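PDB 4EKX: 14L protein from Yaba-like disease virus, which probably binds host interleukin-18 through one sheet of an immunoglobulin-like domain, acting as a viral decoy for the cytokine. Local coordinates for residues D[90-95]-D[99-104]; D[5-10]-D[33-38]; D[37-40]-D[44-47]. The protein carries 2 engineered substitutions. All coordinates share one frame; numbering follows the deposited sequence.

Interaction 1. Residues D[90-95]-D[99-104]; sequences TCVLID and PLKESV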
loop_
_atom_site.group_PDB
_atom_site.type_symbol
_atom_site.label_atom_id
_atom_site.label_comp_id
_atom_site.label_asym_id
_atom_site.label_seq_id
_atom_site.Cartn_x
_atom_site.Cartn_y
_atom_site.Cartn_z
ATOM N N THR D 90 -7.514 14.726 -11.231
ATOM C CA THR D 90 -8.099 15.101 -9.946
ATOM C C THR D 90 -8.631 13.907 -9.174
ATOM O O THR D 90 -9.347 13.074 -9.724
ATOM C CB THR D 90 -9.248 16.108 -10.155
ATOM O OG1 THR D 90 -8.731 17.294 -10.768
ATOM C CG2 THR D 90 -9.918 16.467 -8.822
ATOM N N CYS D 91 -8.277 13.813 -7.894
ATOM C CA CYS D 91 -8.975 12.874 -7.017
ATOM C C CYS D 91 -9.963 13.593 -6.099
ATOM O O CYS D 91 -9.648 14.621 -5.504
ATOM C CB CYS D 91 -8.036 11.984 -6.204
ATOM S SG CYS D 91 -9.003 10.685 -5.340
ATOM N N VAL D 92 -11.161 13.034 -6.003
ATOM C CA VAL D 92 -12.260 13.679 -5.300
ATOM C C VAL D 92 -12.661 12.832 -4.109
ATOM O O VAL D 92 -12.807 11.621 -4.231
ATOM C CB VAL D 92 -13.490 13.837 -6.209
ATOM C CG1 VAL D 92 -14.603 14.642 -5.492
ATOM C CG2 VAL D 92 -13.096 14.490 -7.531
ATOM N N LEU D 93 -12.836 13.480 -2.964
ATOM C CA LEU D 93 -13.459 12.837 -1.813
ATOM C C LEU D 93 -14.924 13.234 -1.749
ATOM O O LEU D 93 -15.254 14.418 -1.723
ATOM C CB LEU D 93 -12.762 13.247 -0.509
ATOM C CG LEU D 93 -13.552 12.892 0.762
ATOM C CD1 LEU D 93 -13.582 11.386 0.980
ATOM C CD2 LEU D 93 -12.974 13.601 1.989
ATOM N N ILE D 94 -15.797 12.235 -1.738
ATOM C CA ILE D 94 -17.228 12.463 -1.564
ATOM C C ILE D 94 -17.665 11.905 -0.223
ATOM O O ILE D 94 -17.318 10.789 0.123
ATOM C CB ILE D 94 -18.054 11.782 -2.687
ATOM C CG1 ILE D 94 -17.677 12.360 -4.049
ATOM C CG2 ILE D 94 -19.551 11.971 -2.436
ATOM C CD1 ILE D 94 -17.933 13.843 -4.179
ATOM N N ASP D 95 -18.416 12.708 0.528
ATOM C CA ASP D 95 -19.067 12.270 1.769
ATOM C C ASP D 95 -20.198 13.268 2.066
ATOM O O ASP D 95 -20.462 14.135 1.241
ATOM C CB ASP D 95 -18.067 12.128 2.938
ATOM C CG ASP D 95 -17.425 13.443 3.362
ATOM O OD1 ASP D 95 -17.866 14.517 2.914
ATOM O OD2 ASP D 95 -16.467 13.393 4.173
ATOM N N PRO D 99 -17.586 18.339 -1.316
ATOM C CA PRO D 99 -16.506 17.504 -1.864
ATOM C C PRO D 99 -15.123 18.149 -1.714
ATOM O O PRO D 99 -14.996 19.379 -1.768
ATOM C CB PRO D 99 -16.887 17.372 -3.345
ATOM C CG PRO D 99 -18.372 17.668 -3.385
ATOM C CD PRO D 99 -18.584 18.703 -2.336
ATOM N N LEU D 100 -14.110 17.320 -1.495
ATOM C CA LEU D 100 -12.724 17.778 -1.411
ATOM C C LEU D 100 -11.970 17.243 -2.613
ATOM O O LEU D 100 -12.212 16.114 -3.047
ATOM C CB LEU D 100 -12.045 17.285 -0.126
ATOM C CG LEU D 100 -12.530 17.856 1.205
ATOM C CD1 LEU D 100 -11.623 17.368 2.335
ATOM C CD2 LEU D 100 -12.564 19.377 1.156
ATOM N N LYS D 101 -11.067 18.057 -3.156
ATOM C CA LYS D 101 -10.296 17.673 -4.340
ATOM C C LYS D 101 -8.814 17.925 -4.159
ATOM O O LYS D 101 -8.399 18.879 -3.495
ATOM C CB LYS D 101 -10.757 18.458 -5.573
ATOM C CG LYS D 101 -12.190 18.212 -6.009
ATOM C CD LYS D 101 -12.567 19.194 -7.118
ATOM C CE LYS D 101 -14.035 19.089 -7.515
ATOM N NZ LYS D 101 -14.367 20.042 -8.627
ATOM N N GLU D 102 -8.020 17.054 -4.767
ATOM C CA GLU D 102 -6.603 17.288 -4.946
ATOM C C GLU D 102 -6.278 16.912 -6.383
ATOM O O GLU D 102 -6.924 16.039 -6.965
ATOM C CB GLU D 102 -5.780 16.440 -3.969
ATOM C CG GLU D 102 -4.298 16.733 -4.020
ATOM C CD GLU D 102 -3.977 18.156 -3.600
ATOM O OE1 GLU D 102 -4.617 18.660 -2.650
ATOM O OE2 GLU D 102 -3.091 18.774 -4.227
ATOM N N SER D 103 -5.278 17.558 -6.965
ATOM C CA SER D 103 -4.962 17.280 -8.357
ATOM C C SER D 103 -3.467 17.248 -8.578
ATOM O O SER D 103 -2.691 17.691 -7.730
ATOM C CB SER D 103 -5.626 18.305 -9.286
ATOM O OG SER D 103 -5.106 19.606 -9.071
ATOM N N VAL D 104 -3.071 16.699 -9.720
ATOM C CA VAL D 104 -1.666 16.630 -10.081
ATOM C C VAL D 104 -1.527 16.627 -11.597
ATOM O O VAL D 104 -2.389 16.107 -12.312
ATOM C CB VAL D 104 -0.986 15.366 -9.480
ATOM C CG1 VAL D 104 -1.644 14.094 -10.002
ATOM C CG2 VAL D 104 0.515 15.364 -9.773
#
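Leu93 and Leu100 form the tight end of this contact. Their backbones are paired in both directions: Leu93 N donates to Leu100 O at 2.7 Å, and Leu100 N donates to Leu93 O at 3.1 Å. Two residues away along each strand, Cys91 and Glu102 do the same, with Cys91 N at 2.8 Å from Glu102 O and Glu102 N at 3.0 Å from Cys91 O. The strands run antiparallel at 165°. Between these pairs, the CA atoms of Val92 and Lys101 each lean a C-H on a carbonyl oxygen of the other strand.

The leucines lie side by side and point the same way, and Leu93 CD2 reaches Leu100 CD1 at 4.0 Å. This face holds Cys91 and Glu102 as well. It turns to strand 6-12, where Val7 packs on all four side chains, and Cys91 is in a disulfide with Cys23.

On the other side, Ile94 brings CD1 across Pro99, 3.8 Å from its CB. Another protein's chain packs on Val92, Ile94 and Lys101 here. The open part is at Lys101 and Ser103. Lys101 CG stands beside its backbone N (chi1 -63°), which lays CB along Thr90 CG2 at 3.9 Å and CG along Val92 CG2. The extended chain then leads away. Thr90 OG1 sits 3.6 Å from Ser103 CB, a plain touch at a partly exposed spot. The whole is an antiparallel beta hairpin, with 100-104 as the outermost strand, within this chain, of one sheet of an immunoglobulin-like sandwich.

Interaction 2. Residues D[5-10]-D[33-38]; sequences RSVNIH and SYVYWI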
loop_
_atom_site.group_PDB
_atom_site.type_symbol
_atom_site.label_atom_id
_atom_site.label_comp_id
_atom_site.label_asym_id
_atom_site.label_seq_id
_atom_site.Cartn_x
_atom_site.Cartn_y
_atom_site.Cartn_z
ATOM N N ARG D 5 -11.081 15.757 7.686
ATOM C CA ARG D 5 -11.379 15.330 6.320
ATOM C C ARG D 5 -10.291 15.786 5.355
ATOM O O ARG D 5 -9.864 16.943 5.373
ATOM C CB ARG D 5 -12.735 15.850 5.847
ATOM C CG ARG D 5 -13.913 15.243 6.585
ATOM C CD ARG D 5 -15.196 15.976 6.263
ATOM N NE ARG D 5 -15.625 15.831 4.870
ATOM C CZ ARG D 5 -15.584 16.806 3.968
ATOM N NH1 ARG D 5 -15.112 18.001 4.300
ATOM N NH2 ARG D 5 -16.030 16.592 2.736
ATOM N N SER D 6 -9.837 14.871 4.513
ATOM C CA SER D 6 -8.772 15.203 3.593
ATOM C C SER D 6 -8.740 14.209 2.442
ATOM O O SER D 6 -9.322 13.126 2.514
ATOM C CB SER D 6 -7.431 15.214 4.324
ATOM O OG SER D 6 -7.005 13.899 4.622
ATOM N N VAL D 7 -8.068 14.595 1.371
ATOM C CA VAL D 7 -7.850 13.693 0.254
ATOM C C VAL D 7 -6.394 13.894 -0.151
ATOM O O VAL D 7 -5.880 15.008 -0.117
ATOM C CB VAL D 7 -8.848 13.956 -0.907
ATOM C CG1 VAL D 7 -8.714 15.382 -1.441
ATOM C CG2 VAL D 7 -8.679 12.928 -2.018
ATOM N N ASN D 8 -5.706 12.807 -0.450
ATOM C CA ASN D 8 -4.269 12.892 -0.639
ATOM C C ASN D 8 -3.873 12.011 -1.815
ATOM O O ASN D 8 -4.402 10.917 -1.957
ATOM C CB ASN D 8 -3.548 12.451 0.658
ATOM C CG ASN D 8 -4.182 13.053 1.940
ATOM O OD1 ASN D 8 -3.717 14.073 2.455
ATOM N ND2 ASN D 8 -5.235 12.408 2.456
ATOM N N ILE D 9 -2.959 12.490 -2.661
ATOM C CA ILE D 9 -2.454 11.706 -3.799
ATOM C C ILE D 9 -0.970 11.376 -3.637
ATOM O O ILE D 9 -0.143 12.260 -3.401
ATOM C CB ILE D 9 -2.612 12.476 -5.135
ATOM C CG1 ILE D 9 -4.073 12.805 -5.428
ATOM C CG2 ILE D 9 -1.985 11.688 -6.311
ATOM C CD1 ILE D 9 -4.236 13.693 -6.659
ATOM N N HIS D 10 -0.621 10.099 -3.755
ATOM C CA HIS D 10 0.783 9.733 -3.855
ATOM C C HIS D 10 1.113 9.445 -5.308
ATOM O O HIS D 10 0.364 8.744 -5.991
ATOM C CB HIS D 10 1.104 8.506 -3.021
ATOM C CG HIS D 10 1.301 8.808 -1.569
ATOM N ND1 HIS D 10 0.272 9.233 -0.751
ATOM C CD2 HIS D 10 2.410 8.773 -0.798
ATOM C CE1 HIS D 10 0.741 9.425 0.471
ATOM N NE2 HIS D 10 2.036 9.156 0.467
ATOM N N SER D 33 -18.261 7.486 2.688
ATOM C CA SER D 33 -17.184 8.268 2.102
ATOM C C SER D 33 -16.481 7.449 1.052
ATOM O O SER D 33 -16.328 6.242 1.188
ATOM C CB SER D 33 -16.185 8.733 3.161
ATOM O OG SER D 33 -15.680 7.628 3.877
ATOM N N TYR D 34 -16.080 8.112 -0.016
ATOM C CA TYR D 34 -15.401 7.405 -1.081
ATOM C C TYR D 34 -14.566 8.375 -1.887
ATOM O O TYR D 34 -14.803 9.575 -1.842
ATOM C CB TYR D 34 -16.408 6.634 -1.957
ATOM C CG TYR D 34 -17.666 7.370 -2.383
ATOM C CD1 TYR D 34 -18.746 7.517 -1.514
ATOM C CD2 TYR D 34 -17.808 7.858 -3.692
ATOM C CE1 TYR D 34 -19.903 8.162 -1.919
ATOM C CE2 TYR D 34 -18.964 8.500 -4.100
ATOM C CZ TYR D 34 -20.007 8.654 -3.213
ATOM O OH TYR D 34 -21.157 9.290 -3.624
ATOM N N VAL D 35 -13.576 7.848 -2.605
ATOM C CA VAL D 35 -12.769 8.660 -3.505
ATOM C C VAL D 35 -12.772 8.073 -4.915
ATOM O O VAL D 35 -12.989 6.878 -5.112
ATOM C CB VAL D 35 -11.311 8.814 -3.014
ATOM C CG1 VAL D 35 -11.262 9.585 -1.682
ATOM C CG2 VAL D 35 -10.637 7.445 -2.876
ATOM N N TYR D 36 -12.560 8.933 -5.901
ATOM C CA TYR D 36 -12.404 8.468 -7.283
ATOM C C TYR D 36 -11.769 9.552 -8.113
ATOM O O TYR D 36 -11.637 10.701 -7.672
ATOM C CB TYR D 36 -13.747 8.097 -7.901
ATOM C CG TYR D 36 -14.732 9.240 -7.907
ATOM C CD1 TYR D 36 -15.517 9.517 -6.776
ATOM C CD2 TYR D 36 -14.887 10.048 -9.036
ATOM C CE1 TYR D 36 -16.429 10.567 -6.779
ATOM C CE2 TYR D 36 -15.792 11.103 -9.037
ATOM C CZ TYR D 36 -16.562 11.357 -7.905
ATOM O OH TYR D 36 -17.473 12.395 -7.882
ATOM N N TRP D 37 -11.405 9.184 -9.335
ATOM C CA TRP D 37 -10.663 10.072 -10.201
ATOM C C TRP D 37 -11.539 10.751 -11.264
ATOM O O TRP D 37 -12.527 10.179 -11.740
ATOM C CB TRP D 37 -9.524 9.285 -10.869
ATOM C CG TRP D 37 -8.422 8.913 -9.890
ATOM C CD1 TRP D 37 -8.349 7.788 -9.108
ATOM C CD2 TRP D 37 -7.271 9.691 -9.585
ATOM N NE1 TRP D 37 -7.199 7.819 -8.335
ATOM C CE2 TRP D 37 -6.524 8.981 -8.607
ATOM C CE3 TRP D 37 -6.789 10.926 -10.038
ATOM C CZ2 TRP D 37 -5.310 9.451 -8.111
ATOM C CZ3 TRP D 37 -5.591 11.400 -9.528
ATOM C CH2 TRP D 37 -4.866 10.663 -8.570
ATOM N N ILE D 38 -11.164 11.987 -11.598
ATOM C CA ILE D 38 -11.725 12.718 -12.731
ATOM C C ILE D 38 -10.549 13.145 -13.604
ATOM O O ILE D 38 -9.576 13.729 -13.111
ATOM C CB ILE D 38 -12.530 13.955 -12.282
ATOM C CG1 ILE D 38 -13.753 13.515 -11.458
ATOM C CG2 ILE D 38 -12.952 14.792 -13.506
ATOM C CD1 ILE D 38 -14.634 14.674 -10.941
#
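Val35 meets Val7 through methyl groups. Val35 CG1 lies 4.2 Å from Val7 CG2, and both CB atoms point to the other segment. The backbones stay well apart: Val35 CA and Val7 CA are 8.0 Å from each other. Only side chains span the gap. Val35 also leans on Cys91, and Val7 on Cys23, so the two valines pack close to the Cys23-Cys91 disulfide.

Tyr36 comes next and takes the opposite face of its strand. Its hydroxyl is hydrogen-bonded to the backbone of another protein's chain, as is that of Tyr34.

The layout is that of a beta sandwich with an immunoglobulin-like fold. Strand 6-12 belongs to one sheet and strand 34-39 to the other. The touching parts run 45° apart, and the disulfide ties the two sheets together. A tryptophan packed beside this disulfide is a familiar feature of such domains.

Trp37 is that tryptophan, and its side chain touches Cys23. Trp37 CA is 10.5 Å from Ile9 CA, so the indole and the Ile9 side chain together cover the distance. Trp37 CG is anti to the carbonyl carbon (chi1 -71°), and the six-membered ring ends at Ile9. Ile9 CD1 approaches Trp37 CH2 obliquely at 3.6 Å and lies 3.9 Å from Trp37 CZ3. Ile9 CG2 comes instead to the ring edge, in its plane, 3.8 Å from Trp37 CH2. The ring's one polar atom, NE1, is hydrogen-bonded to Ala73 O, which ties the indole to the facing sheet.

Interaction 3. Residues D[37-40]-D[44-47]; sequences WIIG and TVDQ
A water is held by two backbone groups, Trp37 O and Val45 N, which meet it nearly at right angles. The water donates to Trp37 O at 2.6 Å and accepts from Val45 N at 3.0 Å. Trp37 O and Val45 N are themselves 4.2 Å apart, too far for a direct bond, and the water bridges them. It thus satisfies a strand carbonyl and the first amide of the 3-10 segment 45-47.

Apolar contacts flank the bridge. Val45 CG2 is the methyl that does the touching. Val45 CG2 lies 4.2 Å from Ile39 CG1 and 4.4 Å from Trp37 CB. Leu75 also packs on Val45 and Ile39, which joins the turn to strand 72-78. On the strand side, Thr44 CA rests near Trp37 O.

The turn has its own polar clasp. Gln47 OE1 accepts from Thr44 N at 2.9 Å and from Thr44 OG1 at 3.0 Å. The hydroxyl lies in the carbonyl plane, on a lone pair. The amide donor comes from above that plane, 41° out of it. OG1 stands between the backbone N and the carbonyl carbon (chi1 67°), and this brings it near the same oxygen as the amide. Gln47 N returns a bond to Thr44 O, at 3.0 Å, which closes the 3-10 turn.

Outside the two segments, Asp46 OD2 pairs with a basic side chain of another protein's chain. The chemistry implies a turn held in shape by its own bonds and joined to the strand by one bridging water and the packing of a single Val45 methyl.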
loop_
_atom_site.group_PDB
_atom_site.type_symbol
_atom_site.label_atom_id
_atom_site.label_comp_id
_atom_site.label_asym_id
_atom_site.label_seq_id
_atom_site.Cartn_x
_atom_site.Cartn_y
_atom_site.Cartn_z
ATOM N N TRP D 37 -11.405 9.184 -9.335
ATOM C CA TRP D 37 -10.663 10.072 -10.201
ATOM C C TRP D 37 -11.539 10.751 -11.264
ATOM O O TRP D 37 -12.527 10.179 -11.740
ATOM C CB TRP D 37 -9.524 9.285 -10.869
ATOM C CG TRP D 37 -8.422 8.913 -9.890
ATOM C CD1 TRP D 37 -8.349 7.788 -9.108
ATOM C CD2 TRP D 37 -7.271 9.691 -9.585
ATOM N NE1 TRP D 37 -7.199 7.819 -8.335
ATOM C CE2 TRP D 37 -6.524 8.981 -8.607
ATOM C CE3 TRP D 37 -6.789 10.926 -10.038
ATOM C CZ2 TRP D 37 -5.310 9.451 -8.111
ATOM C CZ3 TRP D 37 -5.591 11.400 -9.528
ATOM C CH2 TRP D 37 -4.866 10.663 -8.570
ATOM N N ILE D 38 -11.164 11.987 -11.598
ATOM C CA ILE D 38 -11.725 12.718 -12.731
ATOM C C ILE D 38 -10.549 13.145 -13.604
ATOM O O ILE D 38 -9.576 13.729 -13.111
ATOM C CB ILE D 38 -12.530 13.955 -12.282
ATOM C CG1 ILE D 38 -13.753 13.515 -11.458
ATOM C CG2 ILE D 38 -12.952 14.792 -13.506
ATOM C CD1 ILE D 38 -14.634 14.674 -10.941
ATOM N N ILE D 39 -10.642 12.816 -14.888
ATOM C CA ILE D 39 -9.577 13.083 -15.856
ATOM C C ILE D 39 -9.936 14.355 -16.599
ATOM O O ILE D 39 -10.956 14.417 -17.296
ATOM C CB ILE D 39 -9.439 11.929 -16.858
ATOM C CG1 ILE D 39 -9.387 10.583 -16.135
ATOM C CG2 ILE D 39 -8.201 12.116 -17.744
ATOM C CD1 ILE D 39 -8.302 10.497 -15.054
ATOM N N GLY D 40 -9.109 15.380 -16.429
ATOM C CA GLY D 40 -9.403 16.683 -16.984
ATOM C C GLY D 40 -10.586 17.313 -16.273
ATOM O O GLY D 40 -10.795 17.096 -15.076
ATOM N N THR D 44 -15.061 11.051 -15.560
ATOM C CA THR D 44 -14.657 9.907 -14.762
ATOM C C THR D 44 -14.036 8.908 -15.729
ATOM O O THR D 44 -14.267 8.983 -16.944
ATOM C CB THR D 44 -15.830 9.227 -14.048
ATOM O OG1 THR D 44 -16.701 8.623 -15.012
ATOM C CG2 THR D 44 -16.594 10.234 -13.195
ATOM N N VAL D 45 -13.274 7.966 -15.184
ATOM C CA VAL D 45 -12.590 6.963 -16.001
ATOM C C VAL D 45 -13.606 6.128 -16.784
ATOM O O VAL D 45 -13.353 5.726 -17.918
ATOM C CB VAL D 45 -11.675 6.071 -15.121
ATOM C CG1 VAL D 45 -10.999 4.976 -15.952
ATOM C CG2 VAL D 45 -10.614 6.935 -14.446
ATOM N N ASP D 46 -14.770 5.901 -16.182
ATOM C CA ASP D 46 -15.857 5.153 -16.813
ATOM C C ASP D 46 -16.284 5.771 -18.141
ATOM O O ASP D 46 -16.784 5.078 -19.032
ATOM C CB ASP D 46 -17.077 5.113 -15.880
ATOM C CG ASP D 46 -16.725 4.625 -14.480
ATOM O OD1 ASP D 46 -17.241 3.564 -14.073
ATOM O OD2 ASP D 46 -15.915 5.293 -13.799
ATOM N N GLN D 47 -16.089 7.076 -18.273
ATOM C CA GLN D 47 -16.562 7.794 -19.464
ATOM C C GLN D 47 -15.571 7.825 -20.627
ATOM O O GLN D 47 -15.931 8.183 -21.756
ATOM C CB GLN D 47 -16.950 9.217 -19.082
ATOM C CG GLN D 47 -18.133 9.289 -18.138
ATOM C CD GLN D 47 -18.293 10.673 -17.562
ATOM O OE1 GLN D 47 -17.791 10.959 -16.474
ATOM N NE2 GLN D 47 -18.971 11.553 -18.303
HETATM O O HOH W 1 -13.330 7.767 -12.146
#

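Overall arrangement
Interactions 1 and 2 have centres about 5 Å apart, and the centre of interaction 3 lies about 12 and 13 Å from theirs. Strand 34-39 connects all three: it pairs with 89-94 in one sheet, with Thr90 O probably accepting from Ile38 N at 2.8 Å. Interactions 2 and 3 share Trp37 and Ile38. At the other end of the sheet, Asp95 OD2 of interaction 1 makes a 2.7 Å salt bridge to Arg5 NE of interaction 2. The face with Val92, Ile94, Tyr34, Tyr36 and Ile38 meets another protein's chain, probably the cytokine. Thr44 and Asp46 of interaction 3 extend that surface. Interactions 1 and 2 also touch the second subunit.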